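Local coordinates for folylpolyglutamate synthase/dihydrofolate synthase (Thermotoga maritima, PDB 1O5Z), which probably catalyses the ATP-dependent addition of L-glutamate to dihydropteroate and to tetrahydrofolyl-polyglutamates, with magnesium as cofactor, at residues T114-P117 / I118-L122; S129-F132 / F133-V136. All coordinates share one frame; numbering follows the deposited sequence.

Contact 1 of 2, residues T114-P117 / I118-L122; sequences TMEP and ILNEL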
loop_
_atom_site.group_PDB
_atom_site.type_symbol
_atom_site.label_atom_id
_atom_site.label_comp_id
_atom_site.label_asym_id
_atom_site.label_seq_id
_atom_site.Cartn_x
_atom_site.Cartn_y
_atom_site.Cartn_z
ATOM N N THR A 114 9.688 1.134 -25.127
ATOM C CA THR A 114 8.540 1.789 -25.787
ATOM C C THR A 114 8.363 3.288 -25.497
ATOM O O THR A 114 8.170 4.065 -26.433
ATOM C CB THR A 114 7.278 1.048 -25.427
ATOM O OG1 THR A 114 7.469 -0.312 -25.814
ATOM C CG2 THR A 114 6.102 1.514 -26.267
ATOM N N MET A 115 8.464 3.685 -24.236
ATOM C CA MET A 115 8.261 5.085 -23.817
ATOM C C MET A 115 9.480 5.981 -24.015
ATOM O O MET A 115 9.335 7.188 -24.138
ATOM C CB MET A 115 7.908 5.120 -22.335
ATOM C CG MET A 115 6.665 4.372 -22.016
ATOM S SD MET A 115 6.440 4.160 -20.239
ATOM C CE MET A 115 6.331 5.875 -19.768
ATOM N N GLU A 116 10.664 5.375 -24.050
ATOM C CA GLU A 116 11.942 6.073 -24.099
ATOM C C GLU A 116 11.997 7.257 -25.082
ATOM O O GLU A 116 12.362 8.348 -24.666
ATOM C CB GLU A 116 13.096 5.090 -24.321
ATOM C CG GLU A 116 14.481 5.722 -24.555
ATOM C CD GLU A 116 15.644 4.701 -24.521
ATOM O OE1 GLU A 116 15.609 3.677 -25.276
ATOM O OE2 GLU A 116 16.634 4.905 -23.762
ATOM N N PRO A 117 11.671 7.093 -26.366
ATOM C CA PRO A 117 11.740 8.236 -27.260
ATOM C C PRO A 117 10.775 9.311 -26.839
ATOM O O PRO A 117 11.118 10.458 -26.930
ATOM C CB PRO A 117 11.379 7.674 -28.631
ATOM C CG PRO A 117 10.765 6.405 -28.351
ATOM C CD PRO A 117 11.271 5.866 -27.068
ATOM N N ILE A 118 9.606 8.937 -26.340
ATOM C CA ILE A 118 8.629 9.936 -25.880
ATOM C C ILE A 118 9.134 10.651 -24.681
ATOM O O ILE A 118 9.117 11.867 -24.659
ATOM C CB ILE A 118 7.247 9.328 -25.636
ATOM C CG1 ILE A 118 6.582 9.090 -27.004
ATOM C CG2 ILE A 118 6.350 10.288 -24.802
ATOM C CD1 ILE A 118 5.553 7.998 -26.971
ATOM N N LEU A 119 9.660 9.906 -23.715
ATOM C CA LEU A 119 10.279 10.536 -22.549
ATOM C C LEU A 119 11.474 11.374 -22.916
ATOM O O LEU A 119 11.690 12.365 -22.290
ATOM C CB LEU A 119 10.762 9.524 -21.548
ATOM C CG LEU A 119 9.719 8.602 -20.957
ATOM C CD1 LEU A 119 10.447 7.521 -20.149
ATOM C CD2 LEU A 119 8.726 9.357 -20.140
ATOM N N ASN A 120 12.252 10.974 -23.897
ATOM C CA ASN A 120 13.453 11.724 -24.256
ATOM C C ASN A 120 13.076 13.093 -24.759
ATOM O O ASN A 120 13.778 14.066 -24.515
ATOM C CB ASN A 120 14.291 10.990 -25.325
ATOM C CG ASN A 120 14.998 9.721 -24.789
ATOM O OD1 ASN A 120 15.156 9.528 -23.561
ATOM N ND2 ASN A 120 15.432 8.841 -25.723
ATOM N N GLU A 121 11.966 13.124 -25.491
ATOM C CA GLU A 121 11.387 14.321 -26.059
ATOM C C GLU A 121 10.811 15.274 -25.001
ATOM O O GLU A 121 11.172 16.452 -24.991
ATOM C CB GLU A 121 10.313 13.903 -27.039
ATOM C CG GLU A 121 9.731 15.011 -27.881
ATOM C CD GLU A 121 8.396 14.594 -28.516
ATOM O OE1 GLU A 121 7.399 15.389 -28.453
ATOM O OE2 GLU A 121 8.338 13.449 -29.060
ATOM N N LEU A 122 9.929 14.757 -24.137
ATOM C CA LEU A 122 9.348 15.482 -23.014
ATOM C C LEU A 122 10.418 15.942 -22.032
ATOM O O LEU A 122 10.297 17.005 -21.422
ATOM C CB LEU A 122 8.359 14.584 -22.248
ATOM C CG LEU A 122 7.121 14.070 -22.991
ATOM C CD1 LEU A 122 6.228 13.171 -22.128
ATOM C CD2 LEU A 122 6.314 15.228 -23.577
#
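Met115 and Leu119, Glu116 and Asn120, and Pro117 and Glu121 meet one turn apart in a local contact along the last turns of helix 105-122, within the Mur ligase middle domain. Three successive i to i+4 backbone bonds build these turns. Leu119 N reaches Met115 O at 2.8 Å in a nearly straight bond (N-H...O 169°). The next, from Asn120 N to Glu116 O, is as short at 2.7 Å but more bent, and Glu121 N closes on Pro117 O at 3.1 Å. Pro117 lies inside the helix, where its ring nitrogen carries no hydrogen for the turn before, and the helix is kinked there.

On the buried flank the contact is apolar: Leu119 CD1 lies 4.1 Å from Met115 CB. Leu119 holds CG beside its own backbone N (chi1 -60°), which carries the branch back toward the preceding turn. Met115 meets it with CB, and the bend at chi3 brings its terminal methyl, CE, back beside Leu119 CD2, 4.2 Å away. On the outer flank the Asn120 amide folds back over the Glu116 carbonyl, and Asn120 ND2 comes to 3.5 Å from Glu116 CG. The contact there is with the aliphatic part of the glutamate; amide and carboxylate planes are turned 48° from each other, with no bond between them.

Met115 rests on Met139 and Leu142 of helix 132-146, and Leu119 on Val135 of the same helix. Ile118, Leu119 and Leu122 pack against Leu41 of helix 36-44, so the apolar side of these turns is fitted between two neighbouring helices.

Contact 2 of 2, residues S129-F132 / F133-V136; sequences SPSF and FEVV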
loop_
_atom_site.group_PDB
_atom_site.type_symbol
_atom_site.label_atom_id
_atom_site.label_comp_id
_atom_site.label_asym_id
_atom_site.label_seq_id
_atom_site.Cartn_x
_atom_site.Cartn_y
_atom_site.Cartn_z
ATOM N N SER A 129 8.550 17.717 -18.612
ATOM C CA SER A 129 9.207 16.509 -18.144
ATOM C C SER A 129 8.410 15.774 -17.068
ATOM O O SER A 129 8.150 16.345 -16.030
ATOM C CB SER A 129 10.574 16.889 -17.603
ATOM O OG SER A 129 11.322 15.733 -17.338
ATOM N N PRO A 130 8.008 14.515 -17.276
ATOM C CA PRO A 130 7.190 13.849 -16.266
ATOM C C PRO A 130 8.006 13.475 -15.018
ATOM O O PRO A 130 9.192 13.223 -15.107
ATOM C CB PRO A 130 6.645 12.638 -17.020
ATOM C CG PRO A 130 7.642 12.320 -17.988
ATOM C CD PRO A 130 8.263 13.600 -18.407
ATOM N N SER A 131 7.363 13.481 -13.860
ATOM C CA SER A 131 8.011 13.143 -12.591
ATOM C C SER A 131 8.198 11.634 -12.529
ATOM O O SER A 131 7.679 10.905 -13.362
ATOM C CB SER A 131 7.140 13.601 -11.410
ATOM O OG SER A 131 5.908 12.876 -11.363
ATOM N N PHE A 132 8.904 11.156 -11.520
ATOM C CA PHE A 132 9.006 9.727 -11.278
ATOM C C PHE A 132 7.664 9.031 -11.333
ATOM O O PHE A 132 7.442 8.037 -12.068
ATOM C CB PHE A 132 9.637 9.505 -9.888
ATOM C CG PHE A 132 9.575 8.097 -9.422
ATOM C CD1 PHE A 132 10.428 7.136 -9.968
ATOM C CD2 PHE A 132 8.625 7.699 -8.453
ATOM C CE1 PHE A 132 10.348 5.809 -9.547
ATOM C CE2 PHE A 132 8.559 6.382 -8.048
ATOM C CZ PHE A 132 9.428 5.442 -8.590
ATOM N N PHE A 133 6.759 9.525 -10.508
ATOM C CA PHE A 133 5.442 8.886 -10.351
ATOM C C PHE A 133 4.615 8.975 -11.620
ATOM O O PHE A 133 3.877 8.076 -11.979
ATOM C CB PHE A 133 4.672 9.505 -9.177
ATOM C CG PHE A 133 3.436 8.722 -8.811
ATOM C CD1 PHE A 133 3.549 7.435 -8.300
ATOM C CD2 PHE A 133 2.174 9.231 -9.051
ATOM C CE1 PHE A 133 2.412 6.702 -7.995
ATOM C CE2 PHE A 133 1.036 8.482 -8.778
ATOM C CZ PHE A 133 1.152 7.230 -8.252
ATOM N N GLU A 134 4.734 10.079 -12.321
ATOM C CA GLU A 134 4.091 10.201 -13.601
ATOM C C GLU A 134 4.582 9.143 -14.551
ATOM O O GLU A 134 3.789 8.481 -15.210
ATOM C CB GLU A 134 4.310 11.605 -14.163
ATOM C CG GLU A 134 3.457 12.595 -13.344
ATOM C CD GLU A 134 3.737 14.041 -13.620
ATOM O OE1 GLU A 134 4.704 14.378 -14.379
ATOM O OE2 GLU A 134 2.983 14.833 -13.023
ATOM N N VAL A 135 5.897 8.959 -14.618
ATOM C CA VAL A 135 6.441 7.966 -15.550
ATOM C C VAL A 135 5.975 6.535 -15.182
ATOM O O VAL A 135 5.528 5.777 -16.020
ATOM C CB VAL A 135 7.956 8.042 -15.595
ATOM C CG1 VAL A 135 8.510 6.889 -16.460
ATOM C CG2 VAL A 135 8.366 9.333 -16.209
ATOM N N VAL A 136 6.080 6.198 -13.899
ATOM C CA VAL A 136 5.732 4.862 -13.446
ATOM C C VAL A 136 4.238 4.590 -13.698
ATOM O O VAL A 136 3.828 3.502 -14.118
ATOM C CB VAL A 136 6.091 4.666 -11.962
ATOM C CG1 VAL A 136 5.664 3.253 -11.491
ATOM C CG2 VAL A 136 7.534 4.858 -11.771
#
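Pro130 and Ser131 lead into helix 132-146, whose first residue is Phe132, and fold against its first turn, where Ser131 and Glu134 form a capping box. Ser129, at the start, is turned away from the helix, its hydroxyl hydrogen-bonded to Asp123. Pro130 then sets its ring against the helix: Pro130 CG lies 3.6 Å from Val135 CG2, the two side chains crossing at a slant.

Ser131 is the N-cap, and it is bonded in both directions of the box. Its OG accepts from Glu134 N at 3.2 Å, a long but fairly straight bond, because chi1 of 66° swings the hydroxyl between the backbone N and the carbonyl carbon, where it faces the N-H of Glu134. In return Ser131 N gives its hydrogen to Glu134 OE1 at 2.9 Å, arriving from above the carboxylate, 46° out of its plane. Glu134 keeps CG beside its own N and then runs out extended, which carries the carboxylate back to the start of the helix. The same OE1 also forms a salt bridge with Arg37 NE, whose positive charge is likely to offset that of the buried carboxylate. With an alanine in place of Glu134, Ser131 N would probably be left without its side-chain acceptor and Arg37 without this carboxylate, so the entry into the helix is likely to be less firmly fixed.

The regular bonds start here, with Val135 N on Ser131 O at 2.9 Å. Phe132 follows with its carbonyl accepting from Val136 N. Its ring, sent outward with CG anti to the backbone N, reaches forward along the helix to the next turn and takes a methyl on one face: Val136 CG2 sits 3.9 Å from the ring centroid in a CH-pi contact, 20° off the normal.

Contact 1 and contact 2 follow each other in the chain, the end of helix 105-122 and the start of helix 132-146, and their centres lie 11 Å apart. They also touch directly. Leu119 of contact 1 rests CD2 on the pair formed by two residues of contact 2, 3.8 Å from Pro130 CG and 3.9 Å from Val135 CG2. One turn earlier in helix 105-122, Met115 CE approaches Val135 O at 3.8 Å. The proline and valine that pack together before and within the capped turn therefore also form the surface on which the preceding helix rests. Both contacts belong to the Mur ligase middle domain; neither includes an identified ligand or metal site.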